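Local coordinates for protein thin, isoform D (Drosophila melanogaster, PDB 6D69) that probably acts as a zinc-binding ubiquitin-protein transferase, of which this chain is the NHL-repeat beta-propeller portion, at residues A[231-236]-A[249-254]; A[94-99]-A[141-146]. All coordinates share one frame; numbering follows the deposited sequence.

Interaction 1 of 2, residues A[231-236]-A[249-254]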
# COMPACT_ATOMS: atom_id res chain seq x y z
N GLY A 231 11.77 -8.77 13.54
CA GLY A 231 10.44 -8.65 14.07
C GLY A 231 10.10 -7.30 14.64
O GLY A 231 8.98 -7.14 15.17
N GLN A 232 11.02 -6.34 14.56
CA GLN A 232 10.81 -4.99 15.07
C GLN A 232 10.87 -3.96 13.95
O GLN A 232 11.49 -4.17 12.90
CB GLN A 232 11.87 -4.66 16.13
CG GLN A 232 11.67 -5.47 17.41
CD GLN A 232 12.82 -5.37 18.38
OE1 GLN A 232 13.96 -5.15 17.99
NE2 GLN A 232 12.52 -5.56 19.65
N PHE A 233 10.21 -2.84 14.17
CA PHE A 233 10.01 -1.86 13.13
C PHE A 233 10.52 -0.50 13.57
O PHE A 233 10.49 -0.16 14.76
CB PHE A 233 8.52 -1.72 12.73
CG PHE A 233 7.88 -2.99 12.29
CD1 PHE A 233 8.44 -3.75 11.27
CD2 PHE A 233 6.70 -3.41 12.88
CE1 PHE A 233 7.84 -4.89 10.85
CE2 PHE A 233 6.09 -4.57 12.46
CZ PHE A 233 6.67 -5.30 11.45
N LYS A 234 10.96 0.27 12.58
CA LYS A 234 11.16 1.71 12.70
C LYS A 234 10.36 2.35 11.58
O LYS A 234 10.78 2.32 10.42
CB LYS A 234 12.63 2.09 12.58
CG LYS A 234 13.55 1.48 13.56
CD LYS A 234 13.36 2.00 14.94
CE LYS A 234 14.53 1.44 15.77
NZ LYS A 234 14.46 1.68 17.26
N PHE A 235 9.20 2.90 11.93
CA PHE A 235 8.34 3.63 11.01
C PHE A 235 7.89 2.77 9.83
O PHE A 235 8.16 3.09 8.67
CB PHE A 235 9.06 4.88 10.53
CG PHE A 235 9.38 5.82 11.66
CD1 PHE A 235 8.38 6.62 12.22
CD2 PHE A 235 10.66 5.86 12.20
CE1 PHE A 235 8.66 7.46 13.28
CE2 PHE A 235 10.93 6.70 13.26
CZ PHE A 235 9.93 7.50 13.79
N PRO A 236 7.16 1.69 10.10
CA PRO A 236 6.64 0.87 9.00
C PRO A 236 5.86 1.70 7.99
O PRO A 236 5.05 2.56 8.35
CB PRO A 236 5.73 -0.14 9.69
CG PRO A 236 5.34 0.53 11.02
CD PRO A 236 6.59 1.28 11.40
N VAL A 249 6.04 -6.32 5.18
CA VAL A 249 6.18 -4.97 5.71
C VAL A 249 7.41 -4.28 5.16
O VAL A 249 8.53 -4.80 5.25
CB VAL A 249 6.23 -4.98 7.23
CG1 VAL A 249 6.23 -3.52 7.74
CG2 VAL A 249 5.05 -5.80 7.76
N ALA A 250 7.21 -3.06 4.65
CA ALA A 250 8.28 -2.11 4.36
C ALA A 250 8.74 -1.47 5.67
O ALA A 250 8.10 -0.55 6.18
CB ALA A 250 7.78 -1.04 3.40
N ASP A 251 9.83 -1.98 6.24
CA ASP A 251 10.33 -1.44 7.50
C ASP A 251 11.24 -0.25 7.17
O ASP A 251 12.46 -0.37 7.08
CB ASP A 251 11.06 -2.54 8.26
CG ASP A 251 11.54 -2.08 9.61
OD1 ASP A 251 11.16 -0.95 9.99
OD2 ASP A 251 12.28 -2.82 10.29
N SER A 252 10.64 0.93 6.96
CA SER A 252 11.38 2.01 6.29
C SER A 252 12.51 2.53 7.16
O SER A 252 13.64 2.69 6.69
CB SER A 252 10.44 3.14 5.90
OG SER A 252 10.11 3.89 7.05
N GLY A 253 12.23 2.73 8.44
CA GLY A 253 13.26 3.17 9.35
C GLY A 253 14.46 2.26 9.39
O GLY A 253 15.58 2.73 9.57
N ASN A 254 14.26 0.96 9.23
CA ASN A 254 15.38 0.01 9.23
C ASN A 254 15.80 -0.42 7.83
O ASN A 254 16.65 -1.31 7.71
CB ASN A 254 15.05 -1.25 10.03
CG ASN A 254 14.87 -1.00 11.50
OD1 ASN A 254 15.67 -0.30 12.12
ND2 ASN A 254 13.84 -1.61 12.10
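Asp251 turns its carboxylate up against the backbone of Phe233 and Lys234, where a connecting segment of an NHL-repeat beta-propeller runs into strand 236-241 and folds over the end of strand 247-251. CG of Asp251 lies anti to the backbone N (chi1 -177°), which carries the acid to the incoming chain; its OD1 accepts a hydrogen bond from the backbone N of Lys234 at 2.9 Å, nearly straight, on the syn side and a little out of the carboxylate plane. OD2 of Asp251 is gripped at the same time by ND2 of Asn254, 2.7 Å away and also syn, and forms a salt bridge with Arg256. The nearby carbonyl O of Gln232, an acceptor like OD2 and not bonded to it, receives a hydrogen bond from NE2 of Gln258.

The carboxylate stands almost upright to the Phe233 ring, the two planes 85° apart, with CG of Asp251 at the ring edge. Farther along the ring, CE1 of Phe233 rests 3.8 Å from CG1 of Val249. The same methyl reaches CB of Pro236, so Val249 touches both residues with one branch, and Ile210 of a neighbouring sheet touches Phe233 and Val249 as well.

On Lys234, the amide of Asn254 lies obliquely across CB and CG, its OD1 hydrogen-bonded to Ser228 and its ND2 also to Gly227 O, while the amine leads away toward Glu226, a long and weak ion pair. At the far end, OG of Ser252 donates to O of Phe235 at 2.7 Å, approaching 26° off the carbonyl plane.

Interaction 2 of 2, residues A[94-99]-A[141-146]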
# COMPACT_ATOMS: atom_id res chain seq x y z
N CYS A 94 -1.09 15.20 -5.10
CA CYS A 94 0.15 14.44 -4.87
C CYS A 94 -0.21 13.06 -4.30
O CYS A 94 0.04 12.74 -3.14
CB CYS A 94 1.16 15.23 -4.01
SG CYS A 94 2.94 14.78 -4.25
N LEU A 95 -0.77 12.23 -5.17
CA LEU A 95 -1.39 10.98 -4.74
C LEU A 95 -0.38 10.05 -4.10
O LEU A 95 0.80 10.03 -4.47
CB LEU A 95 -2.07 10.28 -5.94
CG LEU A 95 -1.34 9.87 -7.23
CD1 LEU A 95 -0.61 8.65 -6.98
CD2 LEU A 95 -2.31 9.55 -8.35
N ALA A 96 -0.84 9.30 -3.13
CA ALA A 96 0.04 8.37 -2.45
C ALA A 96 -0.41 6.92 -2.53
O ALA A 96 0.42 6.03 -2.71
CB ALA A 96 0.15 8.77 -1.00
N GLY A 97 -1.69 6.65 -2.36
CA GLY A 97 -2.20 5.30 -2.26
C GLY A 97 -2.97 4.93 -3.52
O GLY A 97 -3.58 5.79 -4.16
N VAL A 98 -2.93 3.65 -3.86
CA VAL A 98 -3.65 3.14 -5.01
C VAL A 98 -4.06 1.70 -4.74
O VAL A 98 -3.47 1.00 -3.90
CB VAL A 98 -2.82 3.28 -6.29
CG1 VAL A 98 -1.51 2.47 -6.18
CG2 VAL A 98 -3.62 2.89 -7.49
N ALA A 99 -5.10 1.27 -5.45
CA ALA A 99 -5.64 -0.06 -5.28
C ALA A 99 -6.52 -0.38 -6.48
O ALA A 99 -6.91 0.50 -7.24
CB ALA A 99 -6.41 -0.18 -3.98
N TYR A 141 -5.16 13.92 5.45
CA TYR A 141 -4.28 13.66 4.30
C TYR A 141 -4.39 12.20 3.90
O TYR A 141 -3.65 11.35 4.42
CB TYR A 141 -2.83 14.07 4.58
CG TYR A 141 -2.61 15.58 4.46
CD1 TYR A 141 -3.00 16.43 5.47
CD2 TYR A 141 -2.03 16.15 3.33
CE1 TYR A 141 -2.81 17.78 5.39
CE2 TYR A 141 -1.84 17.52 3.24
CZ TYR A 141 -2.24 18.32 4.28
OH TYR A 141 -2.09 19.69 4.25
N PRO A 142 -5.29 11.90 2.98
CA PRO A 142 -5.68 10.50 2.77
C PRO A 142 -4.51 9.53 2.69
O PRO A 142 -4.51 8.59 3.48
CB PRO A 142 -6.50 10.54 1.48
CG PRO A 142 -7.12 11.88 1.45
CD PRO A 142 -6.19 12.82 2.26
N TRP A 143 -3.53 9.67 1.82
CA TRP A 143 -2.41 8.69 1.91
C TRP A 143 -2.69 7.19 2.16
O TRP A 143 -2.43 6.75 3.29
CB TRP A 143 -1.43 9.02 3.09
CG TRP A 143 -0.09 8.43 2.82
CD1 TRP A 143 0.21 7.15 2.42
CD2 TRP A 143 1.15 9.12 2.85
NE1 TRP A 143 1.54 7.02 2.18
CE2 TRP A 143 2.15 8.21 2.45
CE3 TRP A 143 1.51 10.42 3.18
CZ2 TRP A 143 3.48 8.56 2.38
CZ3 TRP A 143 2.83 10.76 3.10
CH2 TRP A 143 3.80 9.83 2.71
N GLY A 144 -3.05 6.36 1.18
CA GLY A 144 -3.11 4.92 1.49
C GLY A 144 -4.47 4.22 1.50
O GLY A 144 -5.27 4.41 2.41
N VAL A 145 -4.74 3.37 0.50
CA VAL A 145 -6.07 2.83 0.27
C VAL A 145 -6.01 1.38 -0.25
O VAL A 145 -5.00 0.93 -0.81
CB VAL A 145 -6.88 3.74 -0.70
CG1 VAL A 145 -6.29 3.77 -2.12
CG2 VAL A 145 -8.31 3.34 -0.77
N THR A 146 -7.10 0.65 -0.03
CA THR A 146 -7.24 -0.74 -0.47
C THR A 146 -8.72 -1.15 -0.53
O THR A 146 -9.62 -0.37 -0.21
CB THR A 146 -6.49 -1.72 0.45
OG1 THR A 146 -6.32 -2.94 -0.27
CG2 THR A 146 -7.28 -1.98 1.73
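Ala96 sets its methyl over one face of the Trp143 indole where two neighbouring blades of the NHL beta-propeller come together near the middle of the ring of blades. Strands 97-100 and 145-147 are the first, innermost strands of their four-stranded sheets, and the touching parts run almost parallel, yet each strand is bonded into its own sheet: Gly97 and Ala99 pair with strand 106-110, Gly144 and Thr146 with strand 153-157. The two segments therefore meet by packing.

CB of Ala96 sits 3.7 Å from the centroid of the five-membered ring of Trp143 and only 6° off its normal, a CH-pi contact. It is poised over the pyrrole part, with CD1 and CG of Trp143 each 3.8 Å from the methyl. Although the Trp143 side chain starts out away from the other segment, its chi1 of -156° swings CG round to a place roughly opposite the backbone N, and the indole comes back under Ala96. His190 and Tyr191 meet the indole edge-to-face, so the contact is built into an aromatic cluster.

Next along the chain the two glycines meet backbone to backbone, CA of Gly97 being 3.7 Å from N of Gly144. Val145 then fills the joint with one branch. Its CG1 is placed between the backbone N and the carbonyl carbon (chi1 66°) and lies over the Gly97-Val98 peptide, while Ile107, Ile153 and Val155 pack round the same residue. Beyond it, CB of Ala99 faces the other backbone, 3.6 Å from O of Val145 and 3.7 Å from CA of Thr146.

Overall arrangement
From the N terminus, the chain reaches interaction 2 first. Residues 94-99 begin one blade, the chain runs through the rest of that blade's strands, and residues 141-146 return beside them to open the next, closing a loop of 41 intervening residues. Interaction 1 follows in series, without nesting or crossing: its segments, 231-236 and 249-254, are separated by only 12 residues and belong to one NHL repeat. Interaction 2 thus joins adjacent blades near the propeller's middle, whereas interaction 1 fixes an incoming connection to the blade it enters. Their centres stand 19 Å apart, and their nearest atoms, about 8 Å apart, do not touch.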